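PDB 6U4B: WbbM protein from Klebsiella pneumoniae, which is a trimeric, bifunctional glycosyltransferase that polymerises O-antigen and probably joins two transferase modules in one chain, one of them with a bound magnesium ion. Local coordinates for residues V478-V481 and K482-V485; H106-S110 and E111-F115; T199-K202 and T203-A207. One frame throughout, in Å; residues are numbered along the deposited sequence.

Along the chain the order is contact 2, contact 3, contact 1. Contacts 2 (106-115) and 3 (199-207) both fall in the DUF4422 region, with centres 29 Å apart and nearest atoms about 17 Å apart. Contact 2 lies in the loop between strands 97-102 and 122-125 of the N-terminal mixed sheet; contact 3 lies on helix 198-206, which packs against helices 180-193 and 253-272. Contact 1 (478-485) belongs to the glycosyltransferase family 8 region, where strand 477-479 of a second mixed sheet passes into helix 481-487. Its centre is 41 Å from that of contact 2 and 61 Å from that of contact 3, consistent with two separate transferase modules.

Contact 1: residues V478-V481 and K482-V485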
loop_
_atom_site.group_PDB
_atom_site.type_symbol
_atom_site.label_atom_id
_atom_site.label_comp_id
_atom_site.label_asym_id
_atom_site.label_seq_id
_atom_site.Cartn_x
_atom_site.Cartn_y
_atom_site.Cartn_z
ATOM N N VAL A 478 1.863 -32.017 6.330
ATOM C CA VAL A 478 2.711 -31.940 7.512
ATOM C C VAL A 478 3.536 -33.220 7.562
ATOM O O VAL A 478 3.004 -34.304 7.816
ATOM C CB VAL A 478 1.894 -31.759 8.795
ATOM C CG1 VAL A 478 2.830 -31.615 9.989
ATOM C CG2 VAL A 478 0.981 -30.547 8.675
ATOM N N PHE A 479 4.833 -33.098 7.310
ATOM C CA PHE A 479 5.724 -34.245 7.352
ATOM C C PHE A 479 6.141 -34.529 8.789
ATOM O O PHE A 479 6.639 -33.641 9.486
ATOM C CB PHE A 479 6.961 -33.998 6.487
ATOM C CG PHE A 479 6.716 -34.158 5.013
ATOM C CD1 PHE A 479 6.053 -33.179 4.294
ATOM C CD2 PHE A 479 7.163 -35.284 4.346
ATOM C CE1 PHE A 479 5.833 -33.327 2.938
ATOM C CE2 PHE A 479 6.947 -35.436 2.991
ATOM C CZ PHE A 479 6.282 -34.458 2.285
ATOM N N ASN A 480 5.924 -35.768 9.233
ATOM C CA ASN A 480 6.484 -36.242 10.498
ATOM C C ASN A 480 7.885 -36.767 10.198
ATOM O O ASN A 480 8.130 -37.972 10.098
ATOM C CB ASN A 480 5.593 -37.307 11.125
ATOM C CG ASN A 480 6.039 -37.695 12.523
ATOM O OD1 ASN A 480 7.142 -37.357 12.956
ATOM N ND2 ASN A 480 5.182 -38.415 13.237
ATOM N N VAL A 481 8.820 -35.825 10.043
ATOM C CA VAL A 481 10.168 -36.173 9.604
ATOM C C VAL A 481 10.840 -37.101 10.605
ATOM O O VAL A 481 11.497 -38.078 10.220
ATOM C CB VAL A 481 10.999 -34.898 9.366
ATOM C CG1 VAL A 481 12.418 -35.258 8.957
ATOM C CG2 VAL A 481 10.344 -34.027 8.306
ATOM N N LYS A 482 10.682 -36.821 11.903
ATOM C CA LYS A 482 11.322 -37.650 12.923
ATOM C C LYS A 482 10.904 -39.110 12.797
ATOM O O LYS A 482 11.736 -40.015 12.934
ATOM C CB LYS A 482 10.999 -37.119 14.320
ATOM C CG LYS A 482 11.407 -38.074 15.435
ATOM C CD LYS A 482 12.139 -37.364 16.563
ATOM C CE LYS A 482 11.212 -36.460 17.354
ATOM N NZ LYS A 482 11.908 -35.868 18.531
ATOM N N GLN A 483 9.622 -39.359 12.526
ATOM C CA GLN A 483 9.171 -40.734 12.334
ATOM C C GLN A 483 9.708 -41.309 11.029
ATOM O O GLN A 483 10.074 -42.488 10.971
ATOM C CB GLN A 483 7.646 -40.798 12.364
ATOM C CG GLN A 483 7.089 -42.204 12.500
ATOM C CD GLN A 483 7.438 -42.841 13.832
ATOM O OE1 GLN A 483 7.600 -42.153 14.840
ATOM N NE2 GLN A 483 7.561 -44.163 13.841
ATOM N N MET A 484 9.764 -40.492 9.972
ATOM C CA MET A 484 10.306 -40.965 8.703
ATOM C C MET A 484 11.783 -41.316 8.817
ATOM O O MET A 484 12.257 -42.231 8.134
ATOM C CB MET A 484 10.097 -39.913 7.612
ATOM C CG MET A 484 8.650 -39.705 7.227
ATOM S SD MET A 484 8.465 -38.575 5.836
ATOM C CE MET A 484 6.687 -38.586 5.651
ATOM N N VAL A 485 12.527 -40.599 9.664
ATOM C CA VAL A 485 13.934 -40.925 9.867
ATOM C C VAL A 485 14.073 -42.272 10.564
ATOM O O VAL A 485 14.920 -43.094 10.192
ATOM C CB VAL A 485 14.631 -39.799 10.654
ATOM C CG1 VAL A 485 16.013 -40.246 11.112
ATOM C CG2 VAL A 485 14.730 -38.546 9.801
#
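M484 lays the end of its side chain against F479: CE comes obliquely to 3.6 Å from CD2 of the ring, while SD lies in the ring plane at its edge, 5.2 Å from the F479 centroid, a Met-aromatic contact. Beyond CG the methionine is fully extended (chi2 -175°, chi3 179°), which carries the sulfur and methyl from the helix back to the strand. Between these two residues the chain turns from strand 477-479 into helix 481-487, with N480 as N-cap. The N480 side chain stands anti to its own nitrogen (chi1 -172°), bringing OD1 to 3.2 Å from Q483 N; this capping bond comes from above the amide plane, not along a lone pair. N480 CG also lies 3.5 Å from Q483 CB, and N480 ND2 donates to N426 O. The first helical turn is closed by M484 N to N480 O at 3.0 Å and V485 N to V481 O at 2.8 Å. V481 CG1 and V485 CG2 meet loosely at 4.1 Å. F479 also packs on F404 of strand 402-405, and its side chain is about 9 Å from that of D406, a magnesium ligand.

Contact 2: residues H106-S110 and E111-F115; sequences HLNFS and EKQTF
Two side-chain amides, N108 and Q113, run antiparallel alongside one another, their planes turned a little, and tie the loop together by gripping backbone oxygens. Q113 NE2 donates twice: to N108 O at 2.9 Å, nearly straight at 171° and in the plane of its own amide, and to S110 O at 3.0 Å, more bent. The Q113 chain is folded at chi2 (-72°), which turns its amide back toward the N108 and S110 carbonyls. In return N108 ND2 gives a bond of 2.9 Å to K112 O, while its OD1 takes both S110 N and S110 OG, the hydroxyl (2.8 Å) arriving in the carbonyl plane on a lone pair and the backbone N-H from above that plane. The backbone bond makes this an Asx turn. F115 meets the N108 amide and S110 OG with the edge of its ring: its CD2 is 3.3 Å from N108 ND2, and the amide and ring planes stand 58° apart. K112 CE sits over the centre of one ring face, 3.7 Å above the plane. Q281 of strand 277-285 also bonds N108 ND2 and Q113 OE1, and F136 meets the F115 ring edge-to-face. With no regular helix or strand in either segment, the loop is shaped by side-chain amide hydrogen bonds: Q113 NE2 donates to two carbonyls and N108 OD1 accepts from S110 N and OG.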
loop_
_atom_site.group_PDB
_atom_site.type_symbol
_atom_site.label_atom_id
_atom_site.label_comp_id
_atom_site.label_asym_id
_atom_site.label_seq_id
_atom_site.Cartn_x
_atom_site.Cartn_y
_atom_site.Cartn_z
ATOM N N HIS A 106 41.112 -33.913 -3.243
ATOM C CA HIS A 106 41.619 -34.007 -1.882
ATOM C C HIS A 106 43.055 -34.520 -1.907
ATOM O O HIS A 106 43.624 -34.794 -2.967
ATOM C CB HIS A 106 40.722 -34.918 -1.032
ATOM C CG HIS A 106 39.285 -34.502 -1.017
ATOM N ND1 HIS A 106 38.259 -35.351 -1.375
ATOM C CD2 HIS A 106 38.700 -33.326 -0.686
ATOM C CE1 HIS A 106 37.106 -34.715 -1.268
ATOM N NE2 HIS A 106 37.345 -33.485 -0.851
ATOM N N LEU A 107 43.637 -34.656 -0.719
ATOM C CA LEU A 107 44.982 -35.186 -0.560
ATOM C C LEU A 107 44.919 -36.597 0.011
ATOM O O LEU A 107 44.060 -36.905 0.844
ATOM C CB LEU A 107 45.818 -34.295 0.356
ATOM C CG LEU A 107 46.097 -32.865 -0.109
ATOM C CD1 LEU A 107 46.631 -32.046 1.054
ATOM C CD2 LEU A 107 47.077 -32.856 -1.268
ATOM N N ASN A 108 45.833 -37.447 -0.445
ATOM C CA ASN A 108 45.960 -38.808 0.061
ATOM C C ASN A 108 46.894 -38.782 1.265
ATOM O O ASN A 108 48.102 -38.570 1.120
ATOM C CB ASN A 108 46.481 -39.733 -1.036
ATOM C CG ASN A 108 46.733 -41.148 -0.548
ATOM O OD1 ASN A 108 46.370 -41.515 0.571
ATOM N ND2 ASN A 108 47.350 -41.958 -1.399
ATOM N N PHE A 109 46.334 -38.995 2.452
ATOM C CA PHE A 109 47.102 -39.001 3.689
ATOM C C PHE A 109 47.540 -40.397 4.114
ATOM O O PHE A 109 48.197 -40.532 5.152
ATOM C CB PHE A 109 46.287 -38.360 4.820
ATOM C CG PHE A 109 45.845 -36.955 4.532
ATOM C CD1 PHE A 109 44.591 -36.702 4.003
ATOM C CD2 PHE A 109 46.685 -35.885 4.794
ATOM C CE1 PHE A 109 44.182 -35.410 3.739
ATOM C CE2 PHE A 109 46.283 -34.589 4.532
ATOM C CZ PHE A 109 45.029 -34.350 4.003
ATOM N N SER A 110 47.199 -41.432 3.349
ATOM C CA SER A 110 47.468 -42.798 3.769
ATOM C C SER A 110 48.921 -43.177 3.497
ATOM O O SER A 110 49.641 -42.507 2.751
ATOM C CB SER A 110 46.534 -43.778 3.059
ATOM O OG SER A 110 46.975 -44.040 1.738
ATOM N N GLU A 111 49.344 -44.283 4.118
ATOM C CA GLU A 111 50.718 -44.753 3.955
ATOM C C GLU A 111 51.016 -45.114 2.506
ATOM O O GLU A 111 52.112 -44.841 2.004
ATOM C CB GLU A 111 50.970 -45.953 4.869
ATOM C CG GLU A 111 51.001 -45.606 6.346
ATOM C CD GLU A 111 52.263 -44.868 6.740
ATOM O OE1 GLU A 111 53.252 -45.537 7.109
ATOM O OE2 GLU A 111 52.271 -43.622 6.670
ATOM N N LYS A 112 50.058 -45.732 1.819
ATOM C CA LYS A 112 50.237 -46.056 0.409
ATOM C C LYS A 112 50.161 -44.778 -0.417
ATOM O O LYS A 112 49.084 -44.192 -0.577
ATOM C CB LYS A 112 49.189 -47.062 -0.054
ATOM C CG LYS A 112 49.183 -47.253 -1.563
ATOM C CD LYS A 112 48.334 -48.432 -1.998
ATOM C CE LYS A 112 48.365 -48.576 -3.511
ATOM N NZ LYS A 112 47.819 -49.877 -3.973
ATOM N N GLN A 113 51.308 -44.332 -0.926
ATOM C CA GLN A 113 51.372 -43.237 -1.885
ATOM C C GLN A 113 51.622 -43.747 -3.298
ATOM O O GLN A 113 52.145 -43.016 -4.146
ATOM C CB GLN A 113 52.448 -42.235 -1.472
ATOM C CG GLN A 113 52.167 -41.552 -0.144
ATOM C CD GLN A 113 51.037 -40.540 -0.238
ATOM O OE1 GLN A 113 50.810 -39.947 -1.292
ATOM N NE2 GLN A 113 50.323 -40.339 0.865
ATOM N N THR A 114 51.236 -44.993 -3.565
ATOM C CA THR A 114 51.552 -45.690 -4.806
ATOM C C THR A 114 50.294 -46.023 -5.608
ATOM O O THR A 114 50.283 -46.978 -6.386
ATOM C CB THR A 114 52.344 -46.964 -4.512
ATOM O OG1 THR A 114 53.070 -46.805 -3.288
ATOM C CG2 THR A 114 53.324 -47.261 -5.639
ATOM N N PHE A 115 49.222 -45.256 -5.423
ATOM C CA PHE A 115 48.003 -45.495 -6.180
ATOM C C PHE A 115 48.194 -45.107 -7.641
ATOM O O PHE A 115 48.967 -44.202 -7.972
ATOM C CB PHE A 115 46.829 -44.717 -5.579
ATOM C CG PHE A 115 46.326 -45.284 -4.280
ATOM C CD1 PHE A 115 45.464 -46.369 -4.272
ATOM C CD2 PHE A 115 46.708 -44.728 -3.070
ATOM C CE1 PHE A 115 44.999 -46.895 -3.081
ATOM C CE2 PHE A 115 46.245 -45.248 -1.877
ATOM C CZ PHE A 115 45.389 -46.333 -1.882
#

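Contact 3: residues T199-K202 and T203-A207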
loop_
_atom_site.group_PDB
_atom_site.type_symbol
_atom_site.label_atom_id
_atom_site.label_comp_id
_atom_site.label_asym_id
_atom_site.label_seq_id
_atom_site.Cartn_x
_atom_site.Cartn_y
_atom_site.Cartn_z
ATOM N N THR A 199 66.077 -13.495 -3.897
ATOM C CA THR A 199 66.683 -14.731 -4.386
ATOM C C THR A 199 65.647 -15.844 -4.510
ATOM O O THR A 199 65.709 -16.658 -5.439
ATOM C CB THR A 199 67.828 -15.160 -3.466
ATOM O OG1 THR A 199 68.819 -14.126 -3.424
ATOM C CG2 THR A 199 68.478 -16.447 -3.973
ATOM N N ALA A 200 64.683 -15.893 -3.587
ATOM C CA ALA A 200 63.617 -16.884 -3.689
ATOM C C ALA A 200 62.732 -16.621 -4.902
ATOM O O ALA A 200 62.242 -17.561 -5.538
ATOM C CB ALA A 200 62.783 -16.894 -2.408
ATOM N N ILE A 201 62.518 -15.345 -5.234
ATOM C CA ILE A 201 61.754 -15.003 -6.433
ATOM C C ILE A 201 62.484 -15.485 -7.681
ATOM O O ILE A 201 61.881 -16.072 -8.589
ATOM C CB ILE A 201 61.492 -13.488 -6.491
ATOM C CG1 ILE A 201 60.623 -13.049 -5.310
ATOM C CG2 ILE A 201 60.842 -13.108 -7.812
ATOM C CD1 ILE A 201 60.545 -11.544 -5.143
ATOM N N LYS A 202 63.797 -15.237 -7.744
ATOM C CA LYS A 202 64.583 -15.671 -8.894
ATOM C C LYS A 202 64.597 -17.188 -9.017
ATOM O O LYS A 202 64.509 -17.729 -10.125
ATOM C CB LYS A 202 66.018 -15.151 -8.788
ATOM C CG LYS A 202 66.173 -13.649 -8.879
ATOM C CD LYS A 202 67.649 -13.290 -8.958
ATOM C CE LYS A 202 67.859 -11.790 -8.979
ATOM N NZ LYS A 202 67.457 -11.156 -7.696
ATOM N N THR A 203 64.725 -17.889 -7.888
ATOM C CA THR A 203 64.792 -19.346 -7.913
ATOM C C THR A 203 63.522 -19.940 -8.510
ATOM O O THR A 203 63.581 -20.803 -9.394
ATOM C CB THR A 203 65.021 -19.884 -6.500
ATOM O OG1 THR A 203 66.241 -19.352 -5.974
ATOM C CG2 THR A 203 65.100 -21.405 -6.513
ATOM N N PHE A 204 62.362 -19.479 -8.042
ATOM C CA PHE A 204 61.100 -20.017 -8.537
ATOM C C PHE A 204 60.874 -19.648 -9.997
ATOM O O PHE A 204 60.483 -20.497 -10.806
ATOM C CB PHE A 204 59.940 -19.518 -7.679
ATOM C CG PHE A 204 58.596 -19.759 -8.298
ATOM C CD1 PHE A 204 58.090 -21.044 -8.404
ATOM C CD2 PHE A 204 57.847 -18.707 -8.792
ATOM C CE1 PHE A 204 56.853 -21.275 -8.981
ATOM C CE2 PHE A 204 56.610 -18.928 -9.370
ATOM C CZ PHE A 204 56.111 -20.213 -9.464
ATOM N N ASN A 205 61.109 -18.381 -10.351
ATOM C CA ASN A 205 60.848 -17.938 -11.717
ATOM C C ASN A 205 61.717 -18.682 -12.724
ATOM O O ASN A 205 61.265 -18.986 -13.833
ATOM C CB ASN A 205 61.059 -16.428 -11.830
ATOM C CG ASN A 205 59.855 -15.634 -11.354
ATOM O OD1 ASN A 205 58.727 -16.128 -11.374
ATOM N ND2 ASN A 205 60.089 -14.397 -10.929
ATOM N N ASP A 206 62.961 -18.990 -12.357
ATOM C CA ASP A 206 63.848 -19.727 -13.248
ATOM C C ASP A 206 63.684 -21.238 -13.147
ATOM O O ASP A 206 64.238 -21.959 -13.983
ATOM C CB ASP A 206 65.313 -19.367 -12.976
ATOM C CG ASP A 206 65.658 -17.952 -13.401
ATOM O OD1 ASP A 206 66.832 -17.553 -13.243
ATOM O OD2 ASP A 206 64.753 -17.235 -13.880
ATOM N N ALA A 207 62.951 -21.732 -12.154
ATOM C CA ALA A 207 62.748 -23.165 -12.019
ATOM C C ALA A 207 61.720 -23.663 -13.032
ATOM O O ALA A 207 60.900 -22.903 -13.556
ATOM C CB ALA A 207 62.296 -23.519 -10.602
#
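Helix 198-206 of the DUF4422 region is short, and T203 reaches back to T199 near its start. T199 O accepts twice: T203 N at 2.9 Å completes the ordinary i to i+4 bond, and T203 OG1 adds a second at 2.8 Å, the two donors reaching the oxygen from opposite faces of its carbonyl plane. Rotation about chi1 (-59°) sets OG1 beside the T203 nitrogen, so that hydroxyl and N-H point back to the same acceptor. On roughly the other side of the helix I201 and N205 project together, with I201 CG2 3.5 Å from N205 ND2. The other end of that amide, N205 OD1, is bound by Y183 OH of helix 180-193, the helix whose I187 and V190 I201 also touches. The F204 ring leads away from 199-202 and packs on R260, N263 and I267 of helix 253-272. The main-chain series includes N205 N to I201 O and D206 N to K202 O, both 3.0 Å, before A207 N bonds to F204 O at 3.1 Å. A threonine hydroxyl returned to the carbonyl four residues earlier is typical of alpha-helices, here in one whose inner side is packed between neighbouring helices.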